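Local coordinates for cytidylyltransferase (PDB 6OEW), which probably transfers a cytidylyl group from CTP to an acceptor, perhaps a sugar, in a metal-dependent reaction, at residues Leu38-Glu43 against Leu218-Ser223; Ser48-Asn53 against Leu119-Phe124; Ile214-Ser219 against Ile228-Lys233. All coordinates share one frame; numbering follows the deposited sequence.

In the fold
The three contacts join helices and loops of a GT-A type fold; contact 2 lies against the mixed sheet, while contacts 1 and 3 gather round the loop between helices 204-214 and 224-233. Its first part packs on helix 224-233 (contact 3), its later part on helix 37-45 (contact 1). Their centres are 13 Å apart and their ranges overlap at Leu218 and Ser219, but the junction is Phe222 CD2 on Phe217 CB (3.5 Å) and Phe40 CZ on Ile214 CG2 (3.6 Å). Contact 2 stands apart, its centre 17 Å from that of contact 1 and 25 Å from that of contact 3. Magnesium-binding Asp108 is approached most nearly by contact 1, about 12 Å between its side chain and that of Phe40.

Contact 1 of 3, residues Leu38-Glu43 against Leu218-Ser223; sequences LGFMLE and LSKEFS
Helix 37-45, which follows the small two-stranded hairpin 31-32/35-36 in this GT-A type fold, meets the loop between helices 204-214 and 224-233 through Phe40, Glu43 and Lys220. The lysine's aliphatic chain lies over one face of the Phe40 ring: Lys220 CD is 3.8 Å from the ring centroid and 14° off the normal, a CH-pi contact. Lys220 CE closes on the ring atom Phe40 CD1 at 3.5 Å, while Lys220 CG lies over the CZ end of the same face, 3.6 Å from Phe40 CZ. Phe40 reaches this position because its CG is anti to the backbone N (chi1 -157°), which carries the ring out from the helix toward the loop. At the ring edge, Phe40 CZ meets Phe222 CE2 at 4.3 Å. Beyond the ring the lysine bends at its last torsion (chi4 72°), bringing Lys220 NZ to 3.0 Å from Glu43 OE1 in a hydrogen-bonded salt bridge. The ammonium approaches that oxygen from above the carboxylate plane. It also forms a salt bridge with Asp34, its stronger partner, and Arg44, donating to the carbonyl of Phe222, gives the helix another hold on the loop. Lys220 thus joins the two sides in two ways, its methylenes against an aromatic face and its ammonium paired with the carboxylates of Glu43 and Asp34; the two acids would be expected to stabilise its positive charge.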
ATOM      1  N   LEU A  38       8.566   7.822  -0.291  1.00 31.24           N
ATOM      2  CA  LEU A  38       7.668   7.529   0.826  1.00 32.98           C
ATOM      3  C   LEU A  38       6.955   8.784   1.317  1.00 33.77           C
ATOM      4  O   LEU A  38       5.758   8.733   1.640  1.00 32.32           O
ATOM      5  CB  LEU A  38       8.439   6.868   1.972  1.00 28.46           C
ATOM      6  CG  LEU A  38       7.608   6.481   3.213  1.00 32.51           C
ATOM      7  CD1 LEU A  38       6.358   5.642   2.872  1.00 31.75           C
ATOM      8  CD2 LEU A  38       8.473   5.722   4.201  1.00 30.31           C
ATOM      9  N   GLY A  39       7.653   9.924   1.373  1.00 31.78           N
ATOM     10  CA  GLY A  39       6.985  11.160   1.786  1.00 38.41           C
ATOM     11  C   GLY A  39       5.842  11.557   0.863  1.00 39.79           C
ATOM     12  O   GLY A  39       4.781  12.010   1.315  1.00 34.92           O
ATOM     13  N   PHE A  40       6.042  11.393  -0.444  1.00 35.53           N
ATOM     14  CA  PHE A  40       4.975  11.633  -1.410  1.00 35.54           C
ATOM     15  C   PHE A  40       3.748  10.783  -1.105  1.00 38.51           C
ATOM     16  O   PHE A  40       2.607  11.275  -1.155  1.00 31.76           O
ATOM     17  CB  PHE A  40       5.498  11.329  -2.814  1.00 32.59           C
ATOM     18  CG  PHE A  40       4.744  12.017  -3.903  1.00 35.04           C
ATOM     19  CD1 PHE A  40       5.271  13.153  -4.511  1.00 36.79           C
ATOM     20  CD2 PHE A  40       3.510  11.539  -4.326  1.00 35.61           C
ATOM     21  CE1 PHE A  40       4.591  13.801  -5.529  1.00 39.83           C
ATOM     22  CE2 PHE A  40       2.814  12.200  -5.353  1.00 37.88           C
ATOM     23  CZ  PHE A  40       3.351  13.328  -5.941  1.00 42.42           C
ATOM     24  N   MET A  41       3.961   9.499  -0.820  1.00 34.75           N
ATOM     25  CA  MET A  41       2.865   8.600  -0.473  1.00 35.10           C
ATOM     26  C   MET A  41       2.114   9.088   0.761  1.00 29.78           C
ATOM     27  O   MET A  41       0.876   9.126   0.780  1.00 32.45           O
ATOM     28  CB  MET A  41       3.404   7.192  -0.243  1.00 32.31           C
ATOM     29  CG  MET A  41       2.308   6.129  -0.153  1.00 28.45           C
ATOM     30  SD  MET A  41       3.019   4.532   0.292  1.00 31.93           S
ATOM     31  CE  MET A  41       1.518   3.522   0.336  1.00 28.38           C
ATOM     32  N   LEU A  42       2.854   9.465   1.801  1.00 28.60           N
ATOM     33  CA  LEU A  42       2.227   9.942   3.023  1.00 33.23           C
ATOM     34  C   LEU A  42       1.409  11.203   2.760  1.00 32.53           C
ATOM     35  O   LEU A  42       0.293  11.339   3.269  1.00 32.36           O
ATOM     36  CB  LEU A  42       3.296  10.173   4.092  1.00 30.27           C
ATOM     37  CG  LEU A  42       4.042   8.913   4.573  1.00 32.02           C
ATOM     38  CD1 LEU A  42       5.088   9.261   5.621  1.00 31.01           C
ATOM     39  CD2 LEU A  42       3.068   7.887   5.148  1.00 33.38           C
ATOM     40  N   GLU A  43       1.923  12.116   1.931  1.00 31.22           N
ATOM     41  CA  GLU A  43       1.155  13.316   1.596  1.00 35.64           C
ATOM     42  C   GLU A  43      -0.141  12.966   0.869  1.00 37.74           C
ATOM     43  O   GLU A  43      -1.180  13.597   1.105  1.00 35.45           O
ATOM     44  CB  GLU A  43       1.998  14.271   0.755  1.00 38.42           C
ATOM     45  CG  GLU A  43       3.110  14.926   1.537  1.00 39.59           C
ATOM     46  CD  GLU A  43       3.731  16.074   0.790  1.00 45.28           C
ATOM     47  OE1 GLU A  43       2.992  16.886   0.203  1.00 45.29           O
ATOM     48  OE2 GLU A  43       4.971  16.154   0.772  1.00 43.98           O
ATOM     49  N   LEU A 218      -0.015  19.536 -10.859  1.00 56.85           N
ATOM     50  CA  LEU A 218       0.533  20.673 -10.143  1.00 61.37           C
ATOM     51  C   LEU A 218       0.558  20.459  -8.635  1.00 71.81           C
ATOM     52  O   LEU A 218       1.347  21.114  -7.943  1.00 81.46           O
ATOM     53  CB  LEU A 218      -0.269  21.909 -10.551  1.00 63.41           C
ATOM     54  CG  LEU A 218      -0.250  21.854 -12.091  1.00 59.86           C
ATOM     55  CD1 LEU A 218      -1.211  22.795 -12.773  1.00 58.89           C
ATOM     56  CD2 LEU A 218       1.163  22.105 -12.601  1.00 61.33           C
ATOM     57  N   SER A 219      -0.243  19.524  -8.122  1.00 65.23           N
ATOM     58  CA  SER A 219      -0.212  19.176  -6.709  1.00 54.17           C
ATOM     59  C   SER A 219      -0.122  17.663  -6.559  1.00 49.15           C
ATOM     60  O   SER A 219       0.040  16.944  -7.553  1.00 46.66           O
ATOM     61  CB  SER A 219      -1.453  19.710  -5.993  1.00 55.00           C
ATOM     62  OG  SER A 219      -2.585  18.886  -6.246  1.00 51.88           O
ATOM     63  N   LYS A 220      -0.225  17.163  -5.329  1.00 42.19           N
ATOM     64  CA  LYS A 220      -0.231  15.725  -5.097  1.00 42.37           C
ATOM     65  C   LYS A 220      -1.643  15.180  -4.924  1.00 44.40           C
ATOM     66  O   LYS A 220      -1.807  14.022  -4.525  1.00 43.18           O
ATOM     67  CB  LYS A 220       0.623  15.374  -3.872  1.00 42.54           C
ATOM     68  CG  LYS A 220       2.033  15.998  -3.896  1.00 46.57           C
ATOM     69  CD  LYS A 220       2.883  15.499  -2.707  1.00 44.50           C
ATOM     70  CE  LYS A 220       4.315  16.065  -2.780  1.00 47.06           C
ATOM     71  NZ  LYS A 220       4.318  17.501  -2.452  1.00 45.58           N
ATOM     72  N   GLU A 221      -2.662  15.981  -5.235  1.00 46.54           N
ATOM     73  CA  GLU A 221      -4.043  15.616  -4.958  1.00 47.30           C
ATOM     74  C   GLU A 221      -4.736  14.944  -6.142  1.00 50.88           C
ATOM     75  O   GLU A 221      -5.930  14.650  -6.056  1.00 58.75           O
ATOM     76  CB  GLU A 221      -4.824  16.858  -4.526  1.00 53.81           C
ATOM     77  CG  GLU A 221      -6.046  16.542  -3.683  1.00 60.68           C
ATOM     78  CD  GLU A 221      -6.782  17.779  -3.237  1.00 62.77           C
ATOM     79  OE1 GLU A 221      -6.303  18.894  -3.537  1.00 63.77           O
ATOM     80  OE2 GLU A 221      -7.834  17.627  -2.579  1.00 66.51           O
ATOM     81  N   PHE A 222      -4.019  14.670  -7.229  1.00 47.47           N
ATOM     82  CA  PHE A 222      -4.642  14.115  -8.421  1.00 44.43           C
ATOM     83  C   PHE A 222      -5.155  12.706  -8.158  1.00 44.05           C
ATOM     84  O   PHE A 222      -4.600  11.961  -7.351  1.00 44.49           O
ATOM     85  CB  PHE A 222      -3.655  14.103  -9.580  1.00 47.06           C
ATOM     86  CG  PHE A 222      -2.373  13.346  -9.289  1.00 43.25           C
ATOM     87  CD1 PHE A 222      -2.289  11.989  -9.536  1.00 39.87           C
ATOM     88  CD2 PHE A 222      -1.250  14.007  -8.802  1.00 42.47           C
ATOM     89  CE1 PHE A 222      -1.116  11.288  -9.280  1.00 46.24           C
ATOM     90  CE2 PHE A 222      -0.074  13.320  -8.554  1.00 43.82           C
ATOM     91  CZ  PHE A 222      -0.007  11.957  -8.796  1.00 42.27           C
ATOM     92  N   SER A 223      -6.236  12.338  -8.848  1.00 45.52           N
ATOM     93  CA  SER A 223      -6.837  11.031  -8.626  1.00 47.06           C
ATOM     94  C   SER A 223      -6.198   9.971  -9.525  1.00 50.26           C
ATOM     95  O   SER A 223      -5.461  10.272 -10.466  1.00 45.54           O
ATOM     96  CB  SER A 223      -8.347  11.082  -8.869  1.00 48.97           C
ATOM     97  OG  SER A 223      -8.598  11.123 -10.257  1.00 49.35           O
TER

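Contact 2 of 3, residues Ser48-Asn53 against Leu119-Phe124; sequences SKFQEN and LMVDLF
Lys49 and Asp122 supply the charged part of the contact. Lys49 NZ donates to Asp122 OD2 at 2.8 Å through the syn lone pair of that oxygen, and makes a weak second bond to Asp122 OD1 at 3.2 Å, so the ammonium faces both carboxylate oxygens. A chi1 of 60° sets Lys49 CG over one face of the neighbouring Phe50 ring; the later bend at chi3 (96°) then turns the amine toward Asp122.

The apolar part is the meeting of Phe50 with Val121. The far end of the ring abuts one methyl, Phe50 CZ lying 3.4 Å from Val121 CG1, and Phe50 CE2 comes within 3.6 Å of Val121 CB. The ring and the valine run antiparallel alongside each other, while Asp122 OD1 stands at the ring edge, near its plane. The loop closes a beta-alpha-beta crossover, strand 11-16, helix 37-45, strand 54-59, and the helix facing it, 114-126, packs on strands 11-16 and 149-152 of the mixed sheet; Phe50 and Val121 both touch Val11.

Backbone and hydroxyl bonds shape the loop itself. Ser48 to Gln51 form a type I beta turn, closed by a weak backbone bond, and Ser48 OG accepts from Phe50 N at 2.9 Å in an ST turn. Asp118, one helical turn before Asp122, extends the polar link, its carboxylate bonding Ser48 OG and the backbone N of Lys49.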
ATOM      1  N   SER A  48      -7.025  11.073   2.974  1.00 38.21           N
ATOM      2  CA  SER A  48      -7.990  10.041   3.334  1.00 37.28           C
ATOM      3  C   SER A  48      -8.830  10.493   4.520  1.00 39.81           C
ATOM      4  O   SER A  48      -8.334  11.161   5.433  1.00 36.56           O
ATOM      5  CB  SER A  48      -7.275   8.737   3.679  1.00 34.21           C
ATOM      6  OG  SER A  48      -8.175   7.788   4.242  1.00 32.56           O
ATOM      7  N   LYS A  49     -10.119  10.134   4.510  1.00 36.65           N
ATOM      8  CA  LYS A  49     -10.882  10.408   5.718  1.00 38.24           C
ATOM      9  C   LYS A  49     -10.383   9.593   6.907  1.00 41.92           C
ATOM     10  O   LYS A  49     -10.773   9.884   8.039  1.00 40.80           O
ATOM     11  CB  LYS A  49     -12.379  10.167   5.475  1.00 46.77           C
ATOM     12  CG  LYS A  49     -12.725   8.752   5.059  1.00 49.24           C
ATOM     13  CD  LYS A  49     -14.234   8.477   5.205  1.00 57.31           C
ATOM     14  CE  LYS A  49     -14.992   8.678   3.901  1.00 60.59           C
ATOM     15  NZ  LYS A  49     -16.328   8.016   3.940  1.00 62.76           N
ATOM     16  N   PHE A  50      -9.505   8.610   6.693  1.00 43.53           N
ATOM     17  CA  PHE A  50      -8.911   7.839   7.780  1.00 47.18           C
ATOM     18  C   PHE A  50      -7.454   8.217   8.049  1.00 45.76           C
ATOM     19  O   PHE A  50      -6.699   7.413   8.608  1.00 45.64           O
ATOM     20  CB  PHE A  50      -9.044   6.341   7.487  1.00 46.56           C
ATOM     21  CG  PHE A  50     -10.462   5.920   7.189  1.00 44.54           C
ATOM     22  CD1 PHE A  50     -11.389   5.742   8.220  1.00 43.01           C
ATOM     23  CD2 PHE A  50     -10.891   5.736   5.880  1.00 39.83           C
ATOM     24  CE1 PHE A  50     -12.694   5.374   7.946  1.00 49.63           C
ATOM     25  CE2 PHE A  50     -12.199   5.377   5.607  1.00 43.24           C
ATOM     26  CZ  PHE A  50     -13.106   5.200   6.640  1.00 51.57           C
ATOM     27  N   GLN A  51      -7.053   9.444   7.710  1.00 43.38           N
ATOM     28  CA  GLN A  51      -5.634   9.805   7.727  1.00 40.99           C
ATOM     29  C   GLN A  51      -5.044   9.903   9.133  1.00 41.03           C
ATOM     30  O   GLN A  51      -3.826   9.786   9.289  1.00 50.05           O
ATOM     31  CB  GLN A  51      -5.433  11.134   6.991  1.00 38.75           C
ATOM     32  CG  GLN A  51      -6.217  12.291   7.580  1.00 44.41           C
ATOM     33  CD  GLN A  51      -5.464  12.974   8.701  1.00 54.07           C
ATOM     34  OE1 GLN A  51      -4.233  12.880   8.780  1.00 52.74           O
ATOM     35  NE2 GLN A  51      -6.192  13.650   9.584  1.00 53.12           N
ATOM     36  N   GLU A  52      -5.861  10.117  10.158  1.00 44.79           N
ATOM     37  CA  GLU A  52      -5.279  10.361  11.471  1.00 51.62           C
ATOM     38  C   GLU A  52      -4.645   9.112  12.069  1.00 47.68           C
ATOM     39  O   GLU A  52      -3.818   9.236  12.978  1.00 56.36           O
ATOM     40  CB  GLU A  52      -6.329  10.919  12.425  1.00 46.61           C
ATOM     41  CG  GLU A  52      -7.355   9.904  12.838  1.00 64.69           C
ATOM     42  CD  GLU A  52      -8.234  10.414  13.954  1.00 80.53           C
ATOM     43  OE1 GLU A  52      -8.142  11.622  14.275  1.00 85.69           O
ATOM     44  OE2 GLU A  52      -9.014   9.608  14.507  1.00 88.55           O
ATOM     45  N   ASN A  53      -4.989   7.921  11.573  1.00 45.19           N
ATOM     46  CA  ASN A  53      -4.379   6.691  12.079  1.00 39.87           C
ATOM     47  C   ASN A  53      -3.479   6.044  11.039  1.00 41.09           C
ATOM     48  O   ASN A  53      -3.542   4.830  10.825  1.00 44.07           O
ATOM     49  CB  ASN A  53      -5.449   5.684  12.530  1.00 48.13           C
ATOM     50  CG  ASN A  53      -6.330   6.211  13.656  1.00 52.44           C
ATOM     51  OD1 ASN A  53      -5.863   6.881  14.581  1.00 48.11           O
ATOM     52  ND2 ASN A  53      -7.623   5.892  13.585  1.00 57.46           N
ATOM     53  N   LEU A 119     -13.243   4.428  -0.373  1.00 28.74           N
ATOM     54  CA  LEU A 119     -14.401   3.690  -0.883  1.00 31.60           C
ATOM     55  C   LEU A 119     -14.350   2.241  -0.443  1.00 30.02           C
ATOM     56  O   LEU A 119     -15.380   1.639  -0.113  1.00 26.51           O
ATOM     57  CB  LEU A 119     -14.448   3.764  -2.411  1.00 30.32           C
ATOM     58  CG  LEU A 119     -14.893   5.073  -3.057  1.00 34.78           C
ATOM     59  CD1 LEU A 119     -14.656   5.055  -4.568  1.00 32.56           C
ATOM     60  CD2 LEU A 119     -16.388   5.304  -2.747  1.00 41.10           C
ATOM     61  N   MET A 120     -13.155   1.649  -0.469  1.00 25.48           N
ATOM     62  CA  MET A 120     -13.011   0.257  -0.072  1.00 26.91           C
ATOM     63  C   MET A 120     -13.278   0.093   1.412  1.00 32.17           C
ATOM     64  O   MET A 120     -13.939  -0.872   1.819  1.00 28.51           O
ATOM     65  CB  MET A 120     -11.616  -0.268  -0.442  1.00 27.81           C
ATOM     66  CG  MET A 120     -11.468  -0.514  -1.943  1.00 30.72           C
ATOM     67  SD  MET A 120      -9.792  -1.079  -2.392  1.00 27.94           S
ATOM     68  CE  MET A 120      -9.735  -2.679  -1.590  1.00 25.59           C
ATOM     69  N   VAL A 121     -12.791   1.029   2.233  1.00 26.51           N
ATOM     70  CA  VAL A 121     -13.066   0.934   3.664  1.00 26.14           C
ATOM     71  C   VAL A 121     -14.565   1.081   3.910  1.00 26.25           C
ATOM     72  O   VAL A 121     -15.146   0.354   4.721  1.00 28.89           O
ATOM     73  CB  VAL A 121     -12.268   1.981   4.462  1.00 27.62           C
ATOM     74  CG1 VAL A 121     -12.713   1.930   5.914  1.00 30.92           C
ATOM     75  CG2 VAL A 121     -10.726   1.744   4.373  1.00 26.78           C
ATOM     76  N   ASP A 122     -15.211   2.030   3.210  1.00 27.31           N
ATOM     77  CA  ASP A 122     -16.653   2.224   3.376  1.00 30.99           C
ATOM     78  C   ASP A 122     -17.416   0.948   3.047  1.00 30.27           C
ATOM     79  O   ASP A 122     -18.336   0.552   3.780  1.00 28.07           O
ATOM     80  CB  ASP A 122     -17.138   3.380   2.489  1.00 30.58           C
ATOM     81  CG  ASP A 122     -16.894   4.746   3.112  1.00 42.98           C
ATOM     82  OD1 ASP A 122     -16.440   4.802   4.279  1.00 47.19           O
ATOM     83  OD2 ASP A 122     -17.155   5.762   2.432  1.00 49.65           O
ATOM     84  N   LEU A 123     -17.038   0.281   1.952  1.00 26.98           N
ATOM     85  CA  LEU A 123     -17.677  -0.986   1.605  1.00 26.62           C
ATOM     86  C   LEU A 123     -17.476  -2.027   2.706  1.00 28.81           C
ATOM     87  O   LEU A 123     -18.414  -2.755   3.066  1.00 28.49           O
ATOM     88  CB  LEU A 123     -17.127  -1.494   0.264  1.00 24.94           C
ATOM     89  CG  LEU A 123     -17.786  -2.736  -0.365  1.00 27.99           C
ATOM     90  CD1 LEU A 123     -19.233  -2.458  -0.810  1.00 30.61           C
ATOM     91  CD2 LEU A 123     -16.972  -3.241  -1.544  1.00 28.40           C
ATOM     92  N   PHE A 124     -16.252  -2.114   3.246  1.00 29.29           N
ATOM     93  CA  PHE A 124     -15.947  -3.068   4.308  1.00 25.96           C
ATOM     94  C   PHE A 124     -16.809  -2.795   5.532  1.00 27.20           C
ATOM     95  O   PHE A 124     -17.479  -3.699   6.060  1.00 29.71           O
ATOM     96  CB  PHE A 124     -14.435  -2.984   4.636  1.00 25.15           C
ATOM     97  CG  PHE A 124     -13.889  -4.134   5.436  1.00 28.59           C
ATOM     98  CD1 PHE A 124     -13.116  -5.099   4.822  1.00 26.72           C
ATOM     99  CD2 PHE A 124     -14.123  -4.237   6.799  1.00 34.82           C
ATOM    100  CE1 PHE A 124     -12.540  -6.157   5.571  1.00 32.85           C
ATOM    101  CE2 PHE A 124     -13.595  -5.294   7.539  1.00 37.39           C
ATOM    102  CZ  PHE A 124     -12.794  -6.248   6.915  1.00 35.25           C
TER

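Contact 3 of 3, residues Ile214-Ser219 against Ile228-Lys233; sequences ISYFLS and IEVIKK
Val230 sets its two methyls against two consecutive aromatic side chains, Tyr216 and Phe217. Val230 CG1 lies 3.6 Å from Tyr216 CG and also meets Tyr216 CB, so it touches the root of the tyrosine ring and leaves the phenol end to run on past it. Measured to the ring centroid, CG1 is 4.1 Å away and 30° off the normal, an off-centre CH-pi contact. The other methyl, Val230 CG2, comes 3.5 Å from Phe217 CZ, the far end of a ring that approaches from the opposite direction. With CG1 anti to the backbone N (chi1 158°) and CG2 beside that N, the valine branches part to meet one aromatic each. The type I beta turn from Ile214 to Phe217, closed by a bond of 3.2 Å from Phe217 N to Ile214 O, places the two aromatics after helix 204-214, against helix 224-233. Phe217 also stacks with Phe222, and Tyr216 reaches Asn234 and Ile237 beyond the helix. The union of turn and helix therefore rests on van der Waals and weak CH-pi contact, with shape rather than charge matching the two sides.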
ATOM      1  N   ILE A 214       4.143  12.310 -12.251  1.00 40.30           N
ATOM      2  CA  ILE A 214       3.787  13.409 -11.367  1.00 42.73           C
ATOM      3  C   ILE A 214       4.079  14.748 -12.016  1.00 49.53           C
ATOM      4  O   ILE A 214       3.520  15.767 -11.587  1.00 50.09           O
ATOM      5  CB  ILE A 214       4.482  13.318  -9.999  1.00 38.77           C
ATOM      6  CG1 ILE A 214       6.000  13.348 -10.154  1.00 40.90           C
ATOM      7  CG2 ILE A 214       4.043  12.058  -9.241  1.00 36.67           C
ATOM      8  CD1 ILE A 214       6.697  13.412  -8.827  1.00 39.86           C
ATOM      9  N   SER A 215       4.903  14.774 -13.067  1.00 46.83           N
ATOM     10  CA  SER A 215       5.238  16.040 -13.710  1.00 50.76           C
ATOM     11  C   SER A 215       4.055  16.657 -14.452  1.00 47.78           C
ATOM     12  O   SER A 215       4.121  17.837 -14.802  1.00 52.53           O
ATOM     13  CB  SER A 215       6.432  15.860 -14.660  1.00 54.46           C
ATOM     14  OG  SER A 215       6.061  15.266 -15.891  1.00 54.06           O
ATOM     15  N   TYR A 216       2.970  15.917 -14.667  1.00 49.17           N
ATOM     16  CA  TYR A 216       1.795  16.460 -15.345  1.00 53.19           C
ATOM     17  C   TYR A 216       0.767  17.027 -14.388  1.00 53.41           C
ATOM     18  O   TYR A 216      -0.283  17.490 -14.837  1.00 59.71           O
ATOM     19  CB  TYR A 216       1.124  15.392 -16.207  1.00 53.27           C
ATOM     20  CG  TYR A 216       1.917  15.042 -17.430  1.00 55.34           C
ATOM     21  CD1 TYR A 216       1.538  15.507 -18.683  1.00 59.62           C
ATOM     22  CD2 TYR A 216       3.059  14.264 -17.332  1.00 51.41           C
ATOM     23  CE1 TYR A 216       2.266  15.194 -19.804  1.00 60.49           C
ATOM     24  CE2 TYR A 216       3.794  13.949 -18.445  1.00 55.08           C
ATOM     25  CZ  TYR A 216       3.394  14.412 -19.679  1.00 58.78           C
ATOM     26  OH  TYR A 216       4.130  14.096 -20.796  1.00 55.62           O
ATOM     27  N   PHE A 217       1.038  17.009 -13.094  1.00 50.73           N
ATOM     28  CA  PHE A 217       0.082  17.480 -12.109  1.00 54.97           C
ATOM     29  C   PHE A 217       0.744  18.502 -11.201  1.00 58.30           C
ATOM     30  O   PHE A 217       1.903  18.348 -10.810  1.00 54.18           O
ATOM     31  CB  PHE A 217      -0.473  16.315 -11.291  1.00 52.46           C
ATOM     32  CG  PHE A 217      -1.168  15.289 -12.125  1.00 52.81           C
ATOM     33  CD1 PHE A 217      -2.471  15.501 -12.556  1.00 51.32           C
ATOM     34  CD2 PHE A 217      -0.512  14.126 -12.501  1.00 54.59           C
ATOM     35  CE1 PHE A 217      -3.119  14.564 -13.338  1.00 55.18           C
ATOM     36  CE2 PHE A 217      -1.155  13.176 -13.277  1.00 58.26           C
ATOM     37  CZ  PHE A 217      -2.458  13.399 -13.701  1.00 53.87           C
ATOM     38  N   LEU A 218      -0.015  19.536 -10.859  1.00 56.85           N
ATOM     39  CA  LEU A 218       0.533  20.673 -10.143  1.00 61.37           C
ATOM     40  C   LEU A 218       0.558  20.459  -8.635  1.00 71.81           C
ATOM     41  O   LEU A 218       1.347  21.114  -7.943  1.00 81.46           O
ATOM     42  CB  LEU A 218      -0.269  21.909 -10.551  1.00 63.41           C
ATOM     43  CG  LEU A 218      -0.250  21.854 -12.091  1.00 59.86           C
ATOM     44  CD1 LEU A 218      -1.211  22.795 -12.773  1.00 58.89           C
ATOM     45  CD2 LEU A 218       1.163  22.105 -12.601  1.00 61.33           C
ATOM     46  N   SER A 219      -0.243  19.524  -8.122  1.00 65.23           N
ATOM     47  CA  SER A 219      -0.212  19.176  -6.709  1.00 54.17           C
ATOM     48  C   SER A 219      -0.122  17.663  -6.559  1.00 49.15           C
ATOM     49  O   SER A 219       0.040  16.944  -7.553  1.00 46.66           O
ATOM     50  CB  SER A 219      -1.453  19.710  -5.993  1.00 55.00           C
ATOM     51  OG  SER A 219      -2.585  18.886  -6.246  1.00 51.88           O
ATOM     52  N   ILE A 228      -4.401   7.815 -15.083  1.00 43.49           N
ATOM     53  CA  ILE A 228      -4.531   6.936 -16.241  1.00 47.57           C
ATOM     54  C   ILE A 228      -4.868   7.738 -17.490  1.00 47.25           C
ATOM     55  O   ILE A 228      -4.374   7.441 -18.583  1.00 53.31           O
ATOM     56  CB  ILE A 228      -5.577   5.841 -15.972  1.00 51.55           C
ATOM     57  CG1 ILE A 228      -5.236   5.084 -14.684  1.00 44.97           C
ATOM     58  CG2 ILE A 228      -5.671   4.891 -17.165  1.00 51.31           C
ATOM     59  CD1 ILE A 228      -3.844   4.469 -14.681  1.00 49.25           C
ATOM     60  N   GLU A 229      -5.715   8.769 -17.361  1.00 48.13           N
ATOM     61  CA  GLU A 229      -6.059   9.565 -18.538  1.00 52.59           C
ATOM     62  C   GLU A 229      -4.853  10.328 -19.065  1.00 51.06           C
ATOM     63  O   GLU A 229      -4.684  10.458 -20.280  1.00 53.24           O
ATOM     64  CB  GLU A 229      -7.210  10.520 -18.221  1.00 52.71           C
ATOM     65  CG  GLU A 229      -8.559   9.825 -18.111  1.00 66.19           C
ATOM     66  CD  GLU A 229      -8.932   9.048 -19.370  1.00 76.58           C
ATOM     67  OE1 GLU A 229      -8.583   9.494 -20.487  1.00 78.28           O
ATOM     68  OE2 GLU A 229      -9.569   7.981 -19.241  1.00 78.44           O
ATOM     69  N   VAL A 230      -3.991  10.817 -18.174  1.00 50.26           N
ATOM     70  CA  VAL A 230      -2.781  11.507 -18.617  1.00 53.94           C
ATOM     71  C   VAL A 230      -1.816  10.534 -19.296  1.00 52.38           C
ATOM     72  O   VAL A 230      -1.198  10.868 -20.316  1.00 56.89           O
ATOM     73  CB  VAL A 230      -2.122  12.239 -17.430  1.00 57.64           C
ATOM     74  CG1 VAL A 230      -0.653  12.485 -17.692  1.00 62.57           C
ATOM     75  CG2 VAL A 230      -2.823  13.561 -17.183  1.00 61.73           C
ATOM     76  N   ILE A 231      -1.666   9.325 -18.746  1.00 47.94           N
ATOM     77  CA  ILE A 231      -0.851   8.290 -19.385  1.00 52.66           C
ATOM     78  C   ILE A 231      -1.424   7.924 -20.751  1.00 55.94           C
ATOM     79  O   ILE A 231      -0.683   7.748 -21.731  1.00 52.78           O
ATOM     80  CB  ILE A 231      -0.738   7.052 -18.472  1.00 46.18           C
ATOM     81  CG1 ILE A 231       0.068   7.359 -17.203  1.00 44.75           C
ATOM     82  CG2 ILE A 231      -0.126   5.883 -19.234  1.00 47.14           C
ATOM     83  CD1 ILE A 231      -0.059   6.303 -16.088  1.00 41.63           C
ATOM     84  N   LYS A 232      -2.754   7.824 -20.851  1.00 52.02           N
ATOM     85  CA  LYS A 232      -3.350   7.513 -22.144  1.00 55.05           C
ATOM     86  C   LYS A 232      -3.118   8.630 -23.157  1.00 62.53           C
ATOM     87  O   LYS A 232      -2.951   8.351 -24.352  1.00 63.40           O
ATOM     88  CB  LYS A 232      -4.847   7.222 -21.985  1.00 56.13           C
ATOM     89  CG  LYS A 232      -5.111   5.876 -21.310  1.00 64.27           C
ATOM     90  CD  LYS A 232      -6.588   5.471 -21.381  1.00 73.73           C
ATOM     91  CE  LYS A 232      -6.844   4.128 -20.675  1.00 72.54           C
ATOM     92  NZ  LYS A 232      -6.061   2.986 -21.245  1.00 68.01           N
ATOM     93  N   LYS A 233      -3.090   9.888 -22.708  1.00 61.41           N
ATOM     94  CA  LYS A 233      -2.836  10.996 -23.626  1.00 62.12           C
ATOM     95  C   LYS A 233      -1.353  11.163 -23.932  1.00 59.23           C
ATOM     96  O   LYS A 233      -1.000  11.687 -24.995  1.00 61.83           O
ATOM     97  CB  LYS A 233      -3.392  12.300 -23.054  1.00 61.53           C
TER